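Local coordinates for glycosyl transferase family 8 (PDB 5GVV), which transfers galactose from UDP-galactose to the terminal glucose of already glycosylated serine-rich repeat protein PsrP, as the third step of its O-glycosylation, at residues Ile306-Tyr309 and Thr310-Asn314; Met334-Glu337 and Gln338-Ala342. All coordinates share one frame; numbering follows the deposited sequence.

Contact 1 of 2, residues Ile306-Tyr309 and Thr310-Asn314; sequences IVAY and TNMAN
The selenomethionine Met312 turns back from the loop and lays its terminal methyl against Ala308 and the backbone of Ile306, closing the bend that the chain makes as it leaves its strand. Its CE comes 3.5 Å from Ala308 CB, while CG of the same Met312 side chain runs past that CB at 4.0 Å, so the alanine methyl meets the long chain at two points. Met312 CE also lies 3.3 Å from Ile306 O and 3.8 Å from Val307 C; these are van der Waals contacts of a methyl with the peptide backbone. Alanine suits this place because its single methyl leaves room for the selenomethionine to lie alongside. The reach comes from an extended chain (chi2 177°, chi3 170°) that carries CE back to the strand. Ile306 adds only CG2, 4.3 Å from CE of Met312, since the rest of its side chain leads away.

The bend sits at the C-terminal end of strand 302-307 in a parallel sheet whose strand order, 3-2-1-4-5-6, is that of a Rossmann-like domain, and it leads on to helix 314-317, for which Ala313 is the N-cap residue. Val327 of edge strand 325-328 and Pro329 just after it are further apolar neighbours of Met312.

Beyond Ala308 the contact is looser. The Tyr309 side chain packs on Pro333, while its CB stays 3.5 Å from Thr310 N, and Thr310 is partly exposed, touching Asn285. The amide N of Thr310 is covered by the turn and finds no hydrogen-bond acceptor. Asn311, exposed to solvent, accepts a hydrogen bond at OD1 from ND2 of Asn330.

Contact 2 of 2, residues Met334-Glu337 and Gln338-Ala342; sequences MLLE and QIVIA
Leu336 and Val340, one helical turn apart, bring their branches together obliquely, with Leu336 CD2 3.8 Å from Val340 CG2. They belong to helix 333-342, part of the crossover that joins parallel strands 325-328 and 345-348 in a Rossmann-like domain. Branched apolar side chains at this spacing suit the side of the helix that meets Phe361 of helix 356-364. Beneath the pair runs the bond from Val340 N to Leu336 O, 2.9 Å long and fairly straight at the hydrogen (159°). The next bond, from Ile341 N to Glu337 O, is straighter still (172°). CG2 of Val340 also rests 3.2 Å from Leu336 O.

The polar side chains Glu337 and Gln338 meet at a water. It donates to Met334 O at 3.0 Å and to Glu337 OE1 at 2.9 Å, and accepts from Gln338 NE2 at 2.7 Å. Gln338 suits this site because its chain, bent at chi2 (-52°), brings an amide N-H to the water. Glu337, extended beyond CG, reaches the same water with one carboxylate oxygen.

Further out, OE2 of Glu337 is hydrogen-bonded to Tyr365 OH, so the two carboxylate oxygens are held by different partners and the group's rotation is restrained. Phe361 packs on Glu337 too. Ile339 packs on the sheet at Val281, His305 and Val307, and Leu336 joins it there at Leu283 and Val307. Phe215 of the second subunit packs on Met334, Leu335 and Gln338. Gln338 CG, placed beside its own backbone N by chi1, lies 3.4 Å from Met334 O, the carbonyl oxygen that also accepts a hydrogen bond from the water.

How the contacts relate
Contacts 1 and 2 follow one another along the chain, their centres about 16 Å apart, and meet where helix 333-342 packs on the sheet. Val307, whose side chain leaves strand 302-307 on the face turned from Met312, puts CG2 3.8 Å from Ile339 CD1 and 3.9 Å from Leu336 CD2. Tyr309 adds a packing contact beyond the strand end, its OH 3.9 Å from Leu336 CD1. Thus the segment bent in contact 1 also forms part of the surface that receives the inward face of contact 2. Neither contact adjoins the UDP and manganese site, where Asp106, Asp108 and His227 hold the metal in the family 8 (GT-A) region.

Contact 1 of 2, residues Ile306-Tyr309 and Thr310-Asn314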
# COMPACT_ATOMS: atom_id res chain seq x y z
N ILE A 306 18.94 -17.44 -8.17
CA ILE A 306 18.60 -18.40 -9.22
C ILE A 306 18.01 -17.65 -10.40
O ILE A 306 16.95 -17.03 -10.29
CB ILE A 306 17.61 -19.47 -8.73
CG1 ILE A 306 18.10 -20.10 -7.42
CG2 ILE A 306 17.42 -20.55 -9.79
CD1 ILE A 306 19.50 -20.70 -7.52
N VAL A 307 18.72 -17.69 -11.53
CA VAL A 307 18.36 -16.89 -12.70
C VAL A 307 17.87 -17.80 -13.81
O VAL A 307 18.35 -18.92 -13.96
CB VAL A 307 19.58 -16.08 -13.18
CG1 VAL A 307 19.22 -15.14 -14.31
CG2 VAL A 307 20.18 -15.29 -12.01
N ALA A 308 16.88 -17.33 -14.58
CA ALA A 308 16.44 -18.02 -15.78
C ALA A 308 16.15 -16.98 -16.85
O ALA A 308 15.93 -15.81 -16.53
CB ALA A 308 15.20 -18.86 -15.50
N TYR A 309 16.16 -17.40 -18.11
CA TYR A 309 15.91 -16.50 -19.22
C TYR A 309 14.46 -16.60 -19.67
O TYR A 309 14.06 -16.03 -20.68
CB TYR A 309 16.82 -16.84 -20.41
CG TYR A 309 18.30 -16.55 -20.20
CD1 TYR A 309 18.74 -15.70 -19.20
CD2 TYR A 309 19.26 -17.14 -21.03
CE1 TYR A 309 20.09 -15.43 -19.02
CE2 TYR A 309 20.61 -16.88 -20.85
CZ TYR A 309 21.02 -16.03 -19.85
OH TYR A 309 22.37 -15.77 -19.68
N THR A 310 13.65 -17.33 -18.90
CA THR A 310 12.29 -17.64 -19.31
C THR A 310 11.38 -17.76 -18.09
O THR A 310 11.84 -17.53 -16.96
CB THR A 310 12.26 -18.97 -20.10
OG1 THR A 310 10.91 -19.32 -20.43
CG2 THR A 310 12.88 -20.08 -19.28
N ASN A 311 10.11 -18.10 -18.31
CA ASN A 311 9.18 -18.34 -17.21
C ASN A 311 9.67 -19.49 -16.33
O ASN A 311 10.33 -20.41 -16.82
CB ASN A 311 7.79 -18.68 -17.74
CG ASN A 311 7.05 -17.47 -18.27
OD1 ASN A 311 7.10 -16.39 -17.67
ND2 ASN A 311 6.37 -17.64 -19.40
N MSE A 312 9.36 -19.44 -15.04
CA MSE A 312 9.82 -20.48 -14.12
C MSE A 312 8.66 -21.33 -13.62
O MSE A 312 7.53 -20.86 -13.48
CB MSE A 312 10.57 -19.86 -12.94
CG MSE A 312 11.98 -19.36 -13.24
SE MSE A 312 12.67 -18.54 -11.62
CE MSE A 312 14.53 -18.29 -12.11
N ALA A 313 8.96 -22.59 -13.33
CA ALA A 313 7.97 -23.52 -12.79
C ALA A 313 7.67 -23.19 -11.33
O ALA A 313 8.45 -22.51 -10.66
CB ALA A 313 8.45 -24.94 -12.92
N ASN A 314 6.54 -23.70 -10.83
CA ASN A 314 6.13 -23.45 -9.46
C ASN A 314 7.18 -23.90 -8.44
O ASN A 314 7.32 -23.28 -7.39
CB ASN A 314 4.80 -24.15 -9.16
CG ASN A 314 3.61 -23.44 -9.79
OD1 ASN A 314 3.71 -22.29 -10.21
ND2 ASN A 314 2.48 -24.13 -9.86

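Contact 2 of 2, residues Met334-Glu337 and Gln338-Ala342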
# COMPACT_ATOMS: atom_id res chain seq x y z
N MSE A 334 22.81 -10.05 -20.11
CA MSE A 334 23.50 -8.90 -19.53
C MSE A 334 23.19 -8.72 -18.07
O MSE A 334 24.00 -8.22 -17.29
CB MSE A 334 23.21 -7.68 -20.39
CG MSE A 334 24.09 -7.73 -21.65
SE MSE A 334 23.61 -6.22 -22.87
CE MSE A 334 24.64 -6.94 -24.43
N LEU A 335 22.02 -9.17 -17.69
CA LEU A 335 21.61 -9.08 -16.28
C LEU A 335 22.24 -10.20 -15.46
O LEU A 335 22.71 -9.97 -14.34
CB LEU A 335 20.08 -9.11 -16.17
CG LEU A 335 19.40 -8.07 -17.06
CD1 LEU A 335 17.88 -8.22 -17.08
CD2 LEU A 335 19.78 -6.67 -16.62
N LEU A 336 22.26 -11.41 -16.01
CA LEU A 336 22.95 -12.54 -15.39
C LEU A 336 24.43 -12.22 -15.19
O LEU A 336 25.01 -12.53 -14.15
CB LEU A 336 22.77 -13.80 -16.24
CG LEU A 336 23.29 -15.18 -15.79
CD1 LEU A 336 24.59 -15.54 -16.47
CD2 LEU A 336 23.42 -15.30 -14.27
N GLU A 337 25.05 -11.58 -16.19
CA GLU A 337 26.47 -11.23 -16.08
C GLU A 337 26.75 -10.35 -14.87
O GLU A 337 27.75 -10.56 -14.17
CB GLU A 337 26.97 -10.55 -17.36
CG GLU A 337 28.42 -10.07 -17.26
CD GLU A 337 29.00 -9.58 -18.58
OE1 GLU A 337 28.25 -8.98 -19.39
OE2 GLU A 337 30.21 -9.79 -18.80
N GLN A 338 25.88 -9.38 -14.60
CA GLN A 338 26.08 -8.47 -13.48
C GLN A 338 25.92 -9.19 -12.14
O GLN A 338 26.61 -8.87 -11.17
CB GLN A 338 25.13 -7.28 -13.56
CG GLN A 338 25.37 -6.36 -14.76
CD GLN A 338 26.82 -5.93 -14.87
OE1 GLN A 338 27.40 -5.42 -13.92
NE2 GLN A 338 27.42 -6.16 -16.04
N ILE A 339 25.02 -10.17 -12.10
CA ILE A 339 24.83 -10.97 -10.89
C ILE A 339 26.05 -11.85 -10.64
O ILE A 339 26.48 -12.01 -9.49
CB ILE A 339 23.54 -11.83 -10.98
CG1 ILE A 339 22.31 -10.93 -11.08
CG2 ILE A 339 23.41 -12.76 -9.76
CD1 ILE A 339 21.00 -11.66 -11.31
N VAL A 340 26.62 -12.42 -11.70
CA VAL A 340 27.82 -13.25 -11.57
C VAL A 340 28.99 -12.44 -11.00
O VAL A 340 29.65 -12.88 -10.06
CB VAL A 340 28.22 -13.90 -12.91
CG1 VAL A 340 29.52 -14.67 -12.76
CG2 VAL A 340 27.11 -14.84 -13.39
N ILE A 341 29.23 -11.26 -11.57
CA ILE A 341 30.27 -10.36 -11.06
C ILE A 341 30.10 -10.09 -9.56
O ILE A 341 31.07 -10.00 -8.82
CB ILE A 341 30.25 -9.01 -11.83
CG1 ILE A 341 30.60 -9.22 -13.30
CG2 ILE A 341 31.21 -8.00 -11.20
CD1 ILE A 341 30.49 -7.95 -14.13
N ALA A 342 28.84 -9.98 -9.13
CA ALA A 342 28.52 -9.68 -7.74
C ALA A 342 28.55 -10.90 -6.81
O ALA A 342 28.45 -10.75 -5.59
CB ALA A 342 27.18 -8.99 -7.67
O HOH W 1 26.47 -6.93 -18.50